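Local atomic coordinates of conserved lipoprotein, putative (Clostridium novyi, PDB entry 4L1N), a protein that is of unknown function, a putative bacterial lipoprotein whose family is grouped with the beta-propellers. Residues 117-122 / 136-141; 145-150 / 161-166; 168-173 / 184-189. One frame throughout, in Å; residues are numbered along the deposited sequence.

Contact 1 of 3, residues 117-122 / 136-141; sequences KNTPKY and SRAHGT
The carbonyl O of Ser136 is held by two neighbours of the opposite strand: Thr119 N gives it a hydrogen bond of 2.8 Å, and the CA-H of Asn118 makes a C-H...O contact, CA to O 3.4 Å. Ser136 N returns a 3.1 Å bond to Thr119 O, completing an antiparallel hydrogen-bonded pair. One step outward, Ala138 N donates to Lys117 O, almost straight at the hydrogen (172°), although Ala138 has already left the strand. Thr119 and Ser136 share one face of the sheet. There the methyl CG2 of Thr119 lies 3.6 Å from Ser136 OG, and CB of Lys121, two residues on from Thr119 in the same strand, also approaches this hydroxyl. Thr119 OG1, anti to its own backbone N (chi1 -175°), is turned away to donate to Pro120 O and to accept from Gly94 N. Lys121 NZ reaches a water at 2.8 Å, which in turn donates to Arg137 O. At the exposed end Asn118 and Arg137 form the non-hydrogen-bonded pair, and their side chains diverge at CB before the ends meet again. Asn118 OD1 takes a weak bond from Arg137 NH1 (3.4 Å), its amide turned 64° from the guanidinium plane. Lys117 runs beside Arg137 with NZ above one guanidinium face but toward its rim, nearest Arg137 NH2, two like charges that would be expected to repel. The arrangement is the open end of the antiparallel beta hairpin 118-125/130-137, whose first strand is outermost in the larger sheet.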
ATOM      1  N   LYS A 117       5.349   7.914  11.627  1.00 66.81           N
ATOM      2  CA  LYS A 117       3.968   8.388  11.576  1.00 63.96           C
ATOM      3  C   LYS A 117       3.089   7.730  10.496  1.00 65.04           C
ATOM      4  O   LYS A 117       1.885   7.615  10.726  1.00 64.11           O
ATOM      5  CB  LYS A 117       3.888   9.926  11.466  1.00 66.54           C
ATOM      6  CG  LYS A 117       4.324  10.567  10.145  1.00 86.74           C
ATOM      7  CD  LYS A 117       3.459  11.796   9.794  1.00 98.32           C
ATOM      8  CE  LYS A 117       3.944  13.094  10.409  1.00111.81           C
ATOM      9  NZ  LYS A 117       2.918  14.168  10.313  1.00119.89           N
ATOM     10  N   ASN A 118       3.653   7.340   9.330  1.00 59.87           N
ATOM     11  CA  ASN A 118       2.876   6.756   8.225  1.00 55.97           C
ATOM     12  C   ASN A 118       3.237   5.319   7.949  1.00 58.36           C
ATOM     13  O   ASN A 118       4.319   4.859   8.330  1.00 59.85           O
ATOM     14  CB  ASN A 118       3.015   7.576   6.961  1.00 52.28           C
ATOM     15  CG  ASN A 118       2.196   8.827   7.025  1.00 65.84           C
ATOM     16  OD1 ASN A 118       1.012   8.802   7.357  1.00 65.81           O
ATOM     17  ND2 ASN A 118       2.812   9.953   6.756  1.00 55.12           N
ATOM     18  N   THR A 119       2.328   4.605   7.264  1.00 51.63           N
ATOM     19  CA  THR A 119       2.492   3.181   6.993  1.00 50.85           C
ATOM     20  C   THR A 119       1.825   2.689   5.700  1.00 53.30           C
ATOM     21  O   THR A 119       0.755   3.197   5.359  1.00 52.32           O
ATOM     22  CB  THR A 119       1.842   2.418   8.175  1.00 54.07           C
ATOM     23  OG1 THR A 119       2.075   1.032   8.028  1.00 55.10           O
ATOM     24  CG2 THR A 119       0.323   2.651   8.291  1.00 48.37           C
ATOM     25  N   PRO A 120       2.345   1.634   5.009  1.00 49.03           N
ATOM     26  CA  PRO A 120       1.528   1.017   3.953  1.00 47.09           C
ATOM     27  C   PRO A 120       0.310   0.399   4.655  1.00 50.95           C
ATOM     28  O   PRO A 120       0.492  -0.256   5.686  1.00 52.95           O
ATOM     29  CB  PRO A 120       2.454  -0.046   3.345  1.00 49.26           C
ATOM     30  CG  PRO A 120       3.474  -0.292   4.321  1.00 55.38           C
ATOM     31  CD  PRO A 120       3.589   0.875   5.238  1.00 51.40           C
ATOM     32  N   LYS A 121      -0.914   0.656   4.174  1.00 44.34           N
ATOM     33  CA  LYS A 121      -2.130   0.137   4.811  1.00 43.96           C
ATOM     34  C   LYS A 121      -2.817  -0.935   3.945  1.00 51.14           C
ATOM     35  O   LYS A 121      -3.385  -1.879   4.502  1.00 53.49           O
ATOM     36  CB  LYS A 121      -3.103   1.292   5.123  1.00 44.01           C
ATOM     37  CG  LYS A 121      -4.385   0.913   5.847  1.00 56.95           C
ATOM     38  CD  LYS A 121      -4.182   0.286   7.221  1.00 60.79           C
ATOM     39  CE  LYS A 121      -5.066   0.910   8.255  1.00 65.16           C
ATOM     40  NZ  LYS A 121      -4.397   0.912   9.577  1.00 85.74           N
ATOM     41  N   TYR A 122      -2.808  -0.766   2.604  1.00 46.87           N
ATOM     42  CA  TYR A 122      -3.401  -1.695   1.627  1.00 46.33           C
ATOM     43  C   TYR A 122      -2.510  -1.756   0.402  1.00 52.11           C
ATOM     44  O   TYR A 122      -2.041  -0.718  -0.072  1.00 51.42           O
ATOM     45  CB  TYR A 122      -4.851  -1.316   1.229  1.00 45.15           C
ATOM     46  CG  TYR A 122      -5.476  -2.254   0.206  1.00 45.36           C
ATOM     47  CD1 TYR A 122      -5.334  -2.025  -1.162  1.00 46.58           C
ATOM     48  CD2 TYR A 122      -6.201  -3.371   0.605  1.00 46.35           C
ATOM     49  CE1 TYR A 122      -5.862  -2.908  -2.103  1.00 48.63           C
ATOM     50  CE2 TYR A 122      -6.724  -4.268  -0.328  1.00 45.36           C
ATOM     51  CZ  TYR A 122      -6.556  -4.032  -1.681  1.00 54.65           C
ATOM     52  OH  TYR A 122      -7.069  -4.914  -2.613  1.00 58.60           O
ATOM     53  N   SER A 136      -1.428   5.392   4.848  1.00 48.28           N
ATOM     54  CA  SER A 136      -2.213   5.943   5.952  1.00 47.46           C
ATOM     55  C   SER A 136      -1.331   6.234   7.171  1.00 52.84           C
ATOM     56  O   SER A 136      -0.199   5.788   7.198  1.00 54.00           O
ATOM     57  CB  SER A 136      -3.308   4.953   6.350  1.00 49.90           C
ATOM     58  OG  SER A 136      -2.790   3.782   6.961  1.00 54.73           O
ATOM     59  N   ARG A 137      -1.863   6.935   8.195  1.00 50.82           N
ATOM     60  CA  ARG A 137      -1.184   7.204   9.457  1.00 53.10           C
ATOM     61  C   ARG A 137      -1.020   5.876  10.178  1.00 61.79           C
ATOM     62  O   ARG A 137      -1.889   5.008  10.042  1.00 61.85           O
ATOM     63  CB  ARG A 137      -1.942   8.238  10.311  1.00 53.88           C
ATOM     64  CG  ARG A 137      -1.811   9.699   9.833  1.00 65.27           C
ATOM     65  CD  ARG A 137      -0.495  10.346  10.239  1.00 86.77           C
ATOM     66  NE  ARG A 137      -0.523  11.811  10.196  1.00105.41           N
ATOM     67  CZ  ARG A 137      -0.293  12.550   9.110  1.00124.49           C
ATOM     68  NH1 ARG A 137      -0.061  11.968   7.938  1.00108.64           N
ATOM     69  NH2 ARG A 137      -0.318  13.874   9.184  1.00116.65           N
ATOM     70  N   ALA A 138       0.141   5.673  10.834  1.00 61.76           N
ATOM     71  CA  ALA A 138       0.507   4.421  11.488  1.00 64.10           C
ATOM     72  C   ALA A 138      -0.279   4.181  12.764  1.00 74.95           C
ATOM     73  O   ALA A 138      -0.519   3.027  13.129  1.00 76.26           O
ATOM     74  CB  ALA A 138       1.992   4.412  11.791  1.00 66.31           C
ATOM     75  N   HIS A 139      -0.664   5.263  13.453  1.00 74.99           N
ATOM     76  CA  HIS A 139      -1.383   5.165  14.716  1.00 77.70           C
ATOM     77  C   HIS A 139      -2.737   5.902  14.657  1.00 83.23           C
ATOM     78  O   HIS A 139      -2.903   6.843  13.873  1.00 82.33           O
ATOM     79  CB  HIS A 139      -0.487   5.696  15.843  1.00 81.18           C
ATOM     80  CG  HIS A 139       0.851   5.017  15.882  1.00 85.53           C
ATOM     81  ND1 HIS A 139       1.965   5.584  15.282  1.00 86.93           N
ATOM     82  CD2 HIS A 139       1.195   3.805  16.380  1.00 88.54           C
ATOM     83  CE1 HIS A 139       2.955   4.722  15.467  1.00 87.52           C
ATOM     84  NE2 HIS A 139       2.538   3.631  16.114  1.00 88.97           N
ATOM     85  N   GLY A 140      -3.702   5.431  15.443  1.00 81.59           N
ATOM     86  CA  GLY A 140      -5.032   6.025  15.490  1.00 81.56           C
ATOM     87  C   GLY A 140      -6.132   5.139  14.951  1.00 86.21           C
ATOM     88  O   GLY A 140      -5.859   4.180  14.221  1.00 85.29           O
ATOM     89  N   THR A 141      -7.389   5.490  15.296  1.00 83.63           N
ATOM     90  CA  THR A 141      -8.648   4.787  14.979  1.00 82.92           C
ATOM     91  C   THR A 141      -9.388   5.345  13.732  1.00 84.55           C
ATOM     92  O   THR A 141     -10.352   4.732  13.233  1.00 83.59           O
ATOM     93  CB  THR A 141      -9.596   4.880  16.212  1.00 93.27           C
ATOM     94  OG1 THR A 141      -9.696   6.237  16.680  1.00 88.94           O
ATOM     95  CG2 THR A 141      -9.162   3.970  17.356  1.00 95.69           C
TER
HETATM   96  O   HOH W   1      -2.673   2.285  11.236  1.00 56.96           O

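Contact 2 of 3, residues 145-150 / 161-166; sequences GGILYK and LYNTKD
Leu148 faces both Leu161 and Tyr162 across the strands, the pattern of a classic beta bulge, formed where the chain turns a corner after strand 157-160. The polar contact is all backbone. Leu148 O accepts from Leu161 N at 2.8 Å and from Tyr162 N at 3.2 Å, the two donors reaching it from the same face of the carbonyl plane. Leu148 N closes the pair by donating to Tyr162 O at 3.0 Å, with 166° at the hydrogen. The bulge thus puts two consecutive N-H groups on one carbonyl, while residue 161 serves as the corner.

Apolar contacts follow the same register. CG of Leu148, placed anti to its backbone N (chi1 -174°), lies 4.0 Å from CB of Leu161, and the two side chains cross at a slant; CB of Leu148 meets CB of Tyr162. Leu161 also sets its CG against CB of Lys150, and its CD1 comes to 3.9 Å from Tyr149 O. Beyond the segments, Leu148 and Tyr162 both pack on Val171 and Val183 of the hairpin 169-177/180-188, so this face looks into the join between the two sheets.

Past the bulge the chain is held by turns of its own. Thr164 OG1 accepts from Asp166 N in an ST turn, and Asn163 OD1 accepts from Lys165 N in an Asx turn. The Asn163 side chain runs beside that of Ile147, and its ND2 bonds to Glu160. The methyl CG2 of Ile147 sits 3.6 Å from Asn163 CB.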
ATOM      1  N   GLY A 145      -7.448   4.785   5.838  1.00 44.68           N
ATOM      2  CA  GLY A 145      -6.936   4.977   4.494  1.00 42.08           C
ATOM      3  C   GLY A 145      -6.163   6.252   4.335  1.00 43.46           C
ATOM      4  O   GLY A 145      -5.861   6.921   5.320  1.00 42.55           O
ATOM      5  N   GLY A 146      -5.849   6.589   3.088  1.00 41.03           N
ATOM      6  CA  GLY A 146      -5.095   7.796   2.786  1.00 40.72           C
ATOM      7  C   GLY A 146      -4.938   8.043   1.311  1.00 45.72           C
ATOM      8  O   GLY A 146      -5.927   8.224   0.593  1.00 45.63           O
ATOM      9  N   ILE A 147      -3.680   8.074   0.850  1.00 43.14           N
ATOM     10  CA  ILE A 147      -3.365   8.349  -0.557  1.00 41.18           C
ATOM     11  C   ILE A 147      -2.962   7.052  -1.231  1.00 42.79           C
ATOM     12  O   ILE A 147      -2.238   6.250  -0.628  1.00 42.69           O
ATOM     13  CB  ILE A 147      -2.273   9.454  -0.673  1.00 44.50           C
ATOM     14  CG1 ILE A 147      -2.694  10.734   0.094  1.00 44.40           C
ATOM     15  CG2 ILE A 147      -1.970   9.783  -2.124  1.00 45.92           C
ATOM     16  CD1 ILE A 147      -1.577  11.631   0.567  1.00 46.27           C
ATOM     17  N   LEU A 148      -3.432   6.853  -2.483  1.00 37.28           N
ATOM     18  CA  LEU A 148      -3.100   5.708  -3.337  1.00 37.45           C
ATOM     19  C   LEU A 148      -1.925   6.103  -4.228  1.00 45.26           C
ATOM     20  O   LEU A 148      -1.924   7.187  -4.843  1.00 45.36           O
ATOM     21  CB  LEU A 148      -4.334   5.284  -4.168  1.00 37.00           C
ATOM     22  CG  LEU A 148      -4.283   4.031  -5.043  1.00 41.24           C
ATOM     23  CD1 LEU A 148      -4.331   2.785  -4.218  1.00 42.05           C
ATOM     24  CD2 LEU A 148      -5.516   3.960  -5.926  1.00 39.22           C
ATOM     25  N   TYR A 149      -0.890   5.236  -4.237  1.00 42.69           N
ATOM     26  CA  TYR A 149       0.341   5.368  -5.008  1.00 40.79           C
ATOM     27  C   TYR A 149       0.591   4.152  -5.869  1.00 44.60           C
ATOM     28  O   TYR A 149       0.130   3.052  -5.531  1.00 40.74           O
ATOM     29  CB  TYR A 149       1.543   5.522  -4.061  1.00 41.60           C
ATOM     30  CG  TYR A 149       1.554   6.754  -3.187  1.00 40.65           C
ATOM     31  CD1 TYR A 149       2.132   7.942  -3.628  1.00 41.73           C
ATOM     32  CD2 TYR A 149       1.017   6.725  -1.906  1.00 40.65           C
ATOM     33  CE1 TYR A 149       2.132   9.087  -2.828  1.00 40.27           C
ATOM     34  CE2 TYR A 149       1.028   7.855  -1.089  1.00 41.47           C
ATOM     35  CZ  TYR A 149       1.588   9.033  -1.552  1.00 48.28           C
ATOM     36  OH  TYR A 149       1.647  10.115  -0.703  1.00 46.51           O
ATOM     37  N   LYS A 150       1.418   4.341  -6.946  1.00 46.37           N
ATOM     38  CA  LYS A 150       1.976   3.302  -7.831  1.00 47.62           C
ATOM     39  C   LYS A 150       3.401   3.143  -7.392  1.00 55.53           C
ATOM     40  O   LYS A 150       4.170   4.095  -7.535  1.00 58.76           O
ATOM     41  CB  LYS A 150       1.866   3.684  -9.312  1.00 50.10           C
ATOM     42  CG  LYS A 150       2.375   2.602 -10.272  1.00 55.28           C
ATOM     43  CD  LYS A 150       2.182   3.003 -11.735  1.00 55.10           C
ATOM     44  CE  LYS A 150       3.434   3.476 -12.410  1.00 61.67           C
ATOM     45  NZ  LYS A 150       3.706   2.701 -13.651  1.00 78.62           N
ATOM     46  N   LEU A 161      -1.647   7.915  -7.543  1.00 43.77           N
ATOM     47  CA  LEU A 161      -2.690   7.439  -8.451  1.00 42.57           C
ATOM     48  C   LEU A 161      -3.975   8.152  -8.108  1.00 47.57           C
ATOM     49  O   LEU A 161      -4.793   8.442  -8.990  1.00 49.11           O
ATOM     50  CB  LEU A 161      -2.901   5.922  -8.339  1.00 41.89           C
ATOM     51  CG  LEU A 161      -1.944   5.022  -9.044  1.00 47.41           C
ATOM     52  CD1 LEU A 161      -2.201   3.580  -8.638  1.00 48.11           C
ATOM     53  CD2 LEU A 161      -2.074   5.171 -10.529  1.00 49.37           C
ATOM     54  N   TYR A 162      -4.182   8.374  -6.796  1.00 41.76           N
ATOM     55  CA  TYR A 162      -5.373   9.009  -6.279  1.00 40.08           C
ATOM     56  C   TYR A 162      -5.097   9.676  -4.935  1.00 42.72           C
ATOM     57  O   TYR A 162      -4.948   9.003  -3.930  1.00 42.55           O
ATOM     58  CB  TYR A 162      -6.545   7.998  -6.150  1.00 39.77           C
ATOM     59  CG  TYR A 162      -7.888   8.682  -6.181  1.00 40.33           C
ATOM     60  CD1 TYR A 162      -8.325   9.451  -5.109  1.00 42.23           C
ATOM     61  CD2 TYR A 162      -8.683   8.647  -7.319  1.00 41.12           C
ATOM     62  CE1 TYR A 162      -9.541  10.123  -5.146  1.00 40.17           C
ATOM     63  CE2 TYR A 162      -9.889   9.344  -7.379  1.00 41.04           C
ATOM     64  CZ  TYR A 162     -10.305  10.092  -6.290  1.00 41.78           C
ATOM     65  OH  TYR A 162     -11.496  10.769  -6.295  1.00 43.60           O
ATOM     66  N   ASN A 163      -5.044  10.996  -4.934  1.00 38.97           N
ATOM     67  CA  ASN A 163      -4.922  11.821  -3.749  1.00 39.34           C
ATOM     68  C   ASN A 163      -6.121  12.748  -3.746  1.00 46.64           C
ATOM     69  O   ASN A 163      -6.245  13.554  -4.674  1.00 49.09           O
ATOM     70  CB  ASN A 163      -3.608  12.597  -3.757  1.00 39.55           C
ATOM     71  CG  ASN A 163      -3.427  13.556  -2.608  1.00 53.43           C
ATOM     72  OD1 ASN A 163      -4.321  13.782  -1.785  1.00 44.26           O
ATOM     73  ND2 ASN A 163      -2.253  14.142  -2.522  1.00 46.80           N
ATOM     74  N   THR A 164      -7.000  12.652  -2.722  1.00 40.83           N
ATOM     75  CA  THR A 164      -8.205  13.482  -2.637  1.00 38.81           C
ATOM     76  C   THR A 164      -7.915  14.933  -2.193  1.00 43.37           C
ATOM     77  O   THR A 164      -8.823  15.756  -2.235  1.00 45.93           O
ATOM     78  CB  THR A 164      -9.242  12.885  -1.662  1.00 37.03           C
ATOM     79  OG1 THR A 164      -8.751  13.056  -0.350  1.00 37.21           O
ATOM     80  CG2 THR A 164      -9.561  11.411  -1.909  1.00 34.74           C
ATOM     81  N   LYS A 165      -6.711  15.215  -1.686  1.00 39.85           N
ATOM     82  CA  LYS A 165      -6.263  16.500  -1.127  1.00 40.87           C
ATOM     83  C   LYS A 165      -7.231  16.968   0.024  1.00 46.16           C
ATOM     84  O   LYS A 165      -7.334  18.158   0.319  1.00 46.02           O
ATOM     85  CB  LYS A 165      -6.074  17.573  -2.218  1.00 43.60           C
ATOM     86  CG  LYS A 165      -5.000  17.235  -3.249  1.00 51.73           C
ATOM     87  CD  LYS A 165      -3.640  17.824  -2.909  1.00 66.56           C
ATOM     88  CE  LYS A 165      -2.515  17.362  -3.809  1.00 72.44           C
ATOM     89  NZ  LYS A 165      -1.239  18.043  -3.465  1.00 82.54           N
ATOM     90  N   ASP A 166      -7.877  15.993   0.703  1.00 42.76           N
ATOM     91  CA  ASP A 166      -8.795  16.185   1.830  1.00 42.84           C
ATOM     92  C   ASP A 166      -8.623  15.014   2.785  1.00 46.05           C
ATOM     93  O   ASP A 166      -8.834  13.866   2.409  1.00 44.66           O
ATOM     94  CB  ASP A 166     -10.251  16.314   1.344  1.00 43.48           C
ATOM     95  CG  ASP A 166     -11.266  16.751   2.381  1.00 55.31           C
ATOM     96  OD1 ASP A 166     -10.954  16.676   3.600  1.00 56.63           O
ATOM     97  OD2 ASP A 166     -12.371  17.174   1.982  1.00 62.19           O
TER

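Contact 3 of 3, residues 168-173 / 184-189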
ATOM      1  N   LYS A 168     -10.403  14.191   5.246  1.00 44.52           N
ATOM      2  CA  LYS A 168     -11.716  13.655   5.600  1.00 43.21           C
ATOM      3  C   LYS A 168     -12.182  12.639   4.542  1.00 45.58           C
ATOM      4  O   LYS A 168     -13.180  11.958   4.741  1.00 46.11           O
ATOM      5  CB  LYS A 168     -12.750  14.784   5.732  1.00 45.63           C
ATOM      6  CG  LYS A 168     -12.853  15.387   7.130  1.00 56.86           C
ATOM      7  CD  LYS A 168     -14.037  16.380   7.235  1.00 68.18           C
ATOM      8  CE  LYS A 168     -13.841  17.706   6.528  1.00 83.11           C
ATOM      9  NZ  LYS A 168     -12.804  18.549   7.199  1.00 95.35           N
ATOM     10  N   LYS A 169     -11.476  12.574   3.413  1.00 41.38           N
ATOM     11  CA  LYS A 169     -11.699  11.702   2.262  1.00 39.51           C
ATOM     12  C   LYS A 169     -10.462  10.802   2.112  1.00 43.20           C
ATOM     13  O   LYS A 169      -9.443  11.236   1.574  1.00 42.79           O
ATOM     14  CB  LYS A 169     -11.929  12.553   0.992  1.00 40.90           C
ATOM     15  CG  LYS A 169     -13.351  13.040   0.790  1.00 44.87           C
ATOM     16  CD  LYS A 169     -13.390  14.502   0.358  1.00 53.75           C
ATOM     17  CE  LYS A 169     -14.736  14.959  -0.178  1.00 58.08           C
ATOM     18  NZ  LYS A 169     -14.980  14.427  -1.555  1.00 71.05           N
ATOM     19  N   GLN A 170     -10.545   9.557   2.606  1.00 37.49           N
ATOM     20  CA  GLN A 170      -9.420   8.626   2.584  1.00 35.06           C
ATOM     21  C   GLN A 170      -9.612   7.474   1.618  1.00 37.59           C
ATOM     22  O   GLN A 170     -10.581   6.754   1.770  1.00 37.62           O
ATOM     23  CB  GLN A 170      -9.244   8.012   3.984  1.00 36.20           C
ATOM     24  CG  GLN A 170      -8.992   8.997   5.101  1.00 37.58           C
ATOM     25  CD  GLN A 170      -8.919   8.358   6.466  1.00 52.62           C
ATOM     26  OE1 GLN A 170      -8.950   7.134   6.636  1.00 45.02           O
ATOM     27  NE2 GLN A 170      -8.795   9.188   7.485  1.00 49.08           N
ATOM     28  N   VAL A 171      -8.634   7.204   0.724  1.00 33.68           N
ATOM     29  CA  VAL A 171      -8.646   6.012  -0.135  1.00 33.28           C
ATOM     30  C   VAL A 171      -8.391   4.813   0.791  1.00 40.84           C
ATOM     31  O   VAL A 171      -7.418   4.844   1.537  1.00 42.07           O
ATOM     32  CB  VAL A 171      -7.620   6.107  -1.283  1.00 36.72           C
ATOM     33  CG1 VAL A 171      -7.565   4.814  -2.088  1.00 36.71           C
ATOM     34  CG2 VAL A 171      -7.907   7.307  -2.193  1.00 36.06           C
ATOM     35  N   VAL A 172      -9.316   3.837   0.845  1.00 37.85           N
ATOM     36  CA  VAL A 172      -9.191   2.690   1.757  1.00 38.29           C
ATOM     37  C   VAL A 172      -8.612   1.480   1.020  1.00 46.12           C
ATOM     38  O   VAL A 172      -7.862   0.716   1.636  1.00 49.75           O
ATOM     39  CB  VAL A 172     -10.481   2.311   2.561  1.00 41.46           C
ATOM     40  CG1 VAL A 172     -10.812   3.358   3.610  1.00 40.65           C
ATOM     41  CG2 VAL A 172     -11.683   2.062   1.667  1.00 40.66           C
ATOM     42  N   TYR A 173      -8.935   1.307  -0.279  1.00 42.20           N
ATOM     43  CA  TYR A 173      -8.418   0.231  -1.138  1.00 43.17           C
ATOM     44  C   TYR A 173      -8.711   0.514  -2.622  1.00 47.00           C
ATOM     45  O   TYR A 173      -9.349   1.513  -2.933  1.00 47.14           O
ATOM     46  CB  TYR A 173      -8.969  -1.150  -0.718  1.00 45.98           C
ATOM     47  CG  TYR A 173     -10.465  -1.320  -0.834  1.00 48.60           C
ATOM     48  CD1 TYR A 173     -11.041  -1.805  -2.005  1.00 51.24           C
ATOM     49  CD2 TYR A 173     -11.300  -1.104   0.262  1.00 49.60           C
ATOM     50  CE1 TYR A 173     -12.420  -2.018  -2.104  1.00 51.16           C
ATOM     51  CE2 TYR A 173     -12.685  -1.271   0.162  1.00 50.48           C
ATOM     52  CZ  TYR A 173     -13.237  -1.772  -1.012  1.00 58.33           C
ATOM     53  OH  TYR A 173     -14.595  -1.995  -1.117  1.00 61.83           O
ATOM     54  N   GLN A 184     -11.853   2.936  -3.651  1.00 38.46           N
ATOM     55  CA  GLN A 184     -12.817   3.171  -2.583  1.00 37.99           C
ATOM     56  C   GLN A 184     -12.341   4.260  -1.709  1.00 41.82           C
ATOM     57  O   GLN A 184     -11.216   4.215  -1.198  1.00 41.71           O
ATOM     58  CB  GLN A 184     -13.145   1.951  -1.732  1.00 40.35           C
ATOM     59  CG  GLN A 184     -14.067   1.005  -2.424  1.00 58.18           C
ATOM     60  CD  GLN A 184     -15.499   1.362  -2.301  1.00 64.46           C
ATOM     61  OE1 GLN A 184     -16.192   1.432  -3.289  1.00 62.65           O
ATOM     62  NE2 GLN A 184     -15.983   1.530  -1.100  1.00 54.72           N
ATOM     63  N   ILE A 185     -13.216   5.238  -1.502  1.00 36.54           N
ATOM     64  CA  ILE A 185     -12.910   6.379  -0.657  1.00 34.64           C
ATOM     65  C   ILE A 185     -13.869   6.352   0.524  1.00 38.78           C
ATOM     66  O   ILE A 185     -15.042   6.098   0.330  1.00 41.07           O
ATOM     67  CB  ILE A 185     -13.008   7.694  -1.500  1.00 35.48           C
ATOM     68  CG1 ILE A 185     -12.116   7.601  -2.726  1.00 35.11           C
ATOM     69  CG2 ILE A 185     -12.680   8.950  -0.679  1.00 34.06           C
ATOM     70  CD1 ILE A 185     -12.638   8.184  -3.865  1.00 37.64           C
ATOM     71  N   LEU A 186     -13.370   6.576   1.731  1.00 34.71           N
ATOM     72  CA  LEU A 186     -14.181   6.728   2.935  1.00 35.50           C
ATOM     73  C   LEU A 186     -14.279   8.247   3.238  1.00 40.72           C
ATOM     74  O   LEU A 186     -13.261   8.910   3.525  1.00 39.38           O
ATOM     75  CB  LEU A 186     -13.587   5.936   4.110  1.00 36.48           C
ATOM     76  CG  LEU A 186     -14.198   6.179   5.512  1.00 40.62           C
ATOM     77  CD1 LEU A 186     -15.479   5.400   5.700  1.00 39.87           C
ATOM     78  CD2 LEU A 186     -13.184   5.851   6.626  1.00 37.89           C
ATOM     79  N   VAL A 187     -15.490   8.805   3.078  1.00 36.30           N
ATOM     80  CA  VAL A 187     -15.733  10.224   3.317  1.00 35.14           C
ATOM     81  C   VAL A 187     -16.369  10.459   4.689  1.00 40.62           C
ATOM     82  O   VAL A 187     -17.409   9.901   4.971  1.00 39.56           O
ATOM     83  CB  VAL A 187     -16.597  10.857   2.231  1.00 37.93           C
ATOM     84  CG1 VAL A 187     -16.558  12.372   2.346  1.00 38.24           C
ATOM     85  CG2 VAL A 187     -16.165  10.399   0.844  1.00 37.40           C
ATOM     86  N   TYR A 188     -15.724  11.280   5.536  1.00 39.05           N
ATOM     87  CA  TYR A 188     -16.242  11.725   6.819  1.00 39.02           C
ATOM     88  C   TYR A 188     -16.980  13.038   6.556  1.00 47.63           C
ATOM     89  O   TYR A 188     -16.524  13.837   5.740  1.00 49.20           O
ATOM     90  CB  TYR A 188     -15.115  11.882   7.826  1.00 39.97           C
ATOM     91  CG  TYR A 188     -14.562  10.576   8.370  1.00 42.07           C
ATOM     92  CD1 TYR A 188     -15.254   9.848   9.345  1.00 43.89           C
ATOM     93  CD2 TYR A 188     -13.294  10.129   8.005  1.00 42.74           C
ATOM     94  CE1 TYR A 188     -14.713   8.693   9.908  1.00 43.24           C
ATOM     95  CE2 TYR A 188     -12.753   8.963   8.546  1.00 44.30           C
ATOM     96  CZ  TYR A 188     -13.467   8.242   9.493  1.00 53.63           C
ATOM     97  OH  TYR A 188     -12.902   7.100  10.028  1.00 54.29           O
ATOM     98  N   GLU A 189     -18.160  13.223   7.151  1.00 46.91           N
ATOM     99  CA  GLU A 189     -18.992  14.399   6.912  1.00 47.19           C
ATOM    100  C   GLU A 189     -18.405  15.670   7.509  1.00 55.28           C
ATOM    101  O   GLU A 189     -18.538  16.734   6.905  1.00 56.37           O
ATOM    102  CB  GLU A 189     -20.422  14.182   7.427  1.00 48.88           C
ATOM    103  CG  GLU A 189     -21.201  13.043   6.759  1.00 63.76           C
ATOM    104  CD  GLU A 189     -21.197  12.858   5.246  1.00 82.88           C
ATOM    105  OE1 GLU A 189     -21.411  13.852   4.513  1.00 76.88           O
ATOM    106  OE2 GLU A 189     -21.023  11.702   4.794  1.00 69.89           O
TER
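Gln170 and Leu186 bond to each other twice, Leu186 N to Gln170 O at 2.8 Å and Gln170 N to Leu186 O at 2.9 Å, in the middle of the paired residues, toward the open end of the antiparallel hairpin 169-177/180-188. Tyr188 N to Lys168 O and Val172 N to Gln184 O continue the ladder in the two directions, and C-H...O contacts fill in between, as from Ile185 CA to Gln170 O. The buried part centres on this pair and on Val171 with Ile185. Val172 CG1 rests on Leu186 CB at 3.8 Å. Val171 and Ile185 share the other face, where both are touched by Tyr162. The Gln170 side chain, extended beyond CG, carries its amide to outside backbone partners: OE1 accepts from Gly145 N and NE2 donates to Val142 O. NE2 also lies at the edge of the Tyr188 ring, with amide and ring planes 70° apart.

The more open side is held differently. CB of Gln184 sits over the centre of the Tyr173 ring, 3.8 Å from the centroid, a CH-pi contact; Gln184 then bends at chi2 (-84°). Partly exposed Lys169 lays its carbons beside buried Val187, CG to CG1 3.6 Å; near exposed Glu189, Lys168 NZ turns outward. Backbone bonds set the register from Lys168 to Val172 against Gln184 to Tyr188, while three polar ends find partners elsewhere: Gln184 at Thr200 in the next strand, Gln170 at Gly145 and Val142, and Lys168 in a salt bridge with Asp191.

How the contacts relate
Contact 1 and the 145-150 side of contact 2 belong to the larger sheet, where strands 130-137 and 147-152 are neighbours; 161-166 is the loop leading out of it. Contact 3 lies in the separate three-stranded sheet, farther from the chain's centre yet with half its touching residues buried. Contact 2 is a surface contact, but it bridges the sheets: Gly146 N probably bonds to Val171 O (2.8 Å), and Thr164 OG1 to Lys169 O. Tyr122 of contact 1 also packs on Val172 and Tyr173 of contact 3. Contacts 1 and 3 are both hairpin pairings, one bordered by exposed charge and water, the other longer, with aliphatic and aromatic packing; contact 2 keeps one regular pair and adds a bulge.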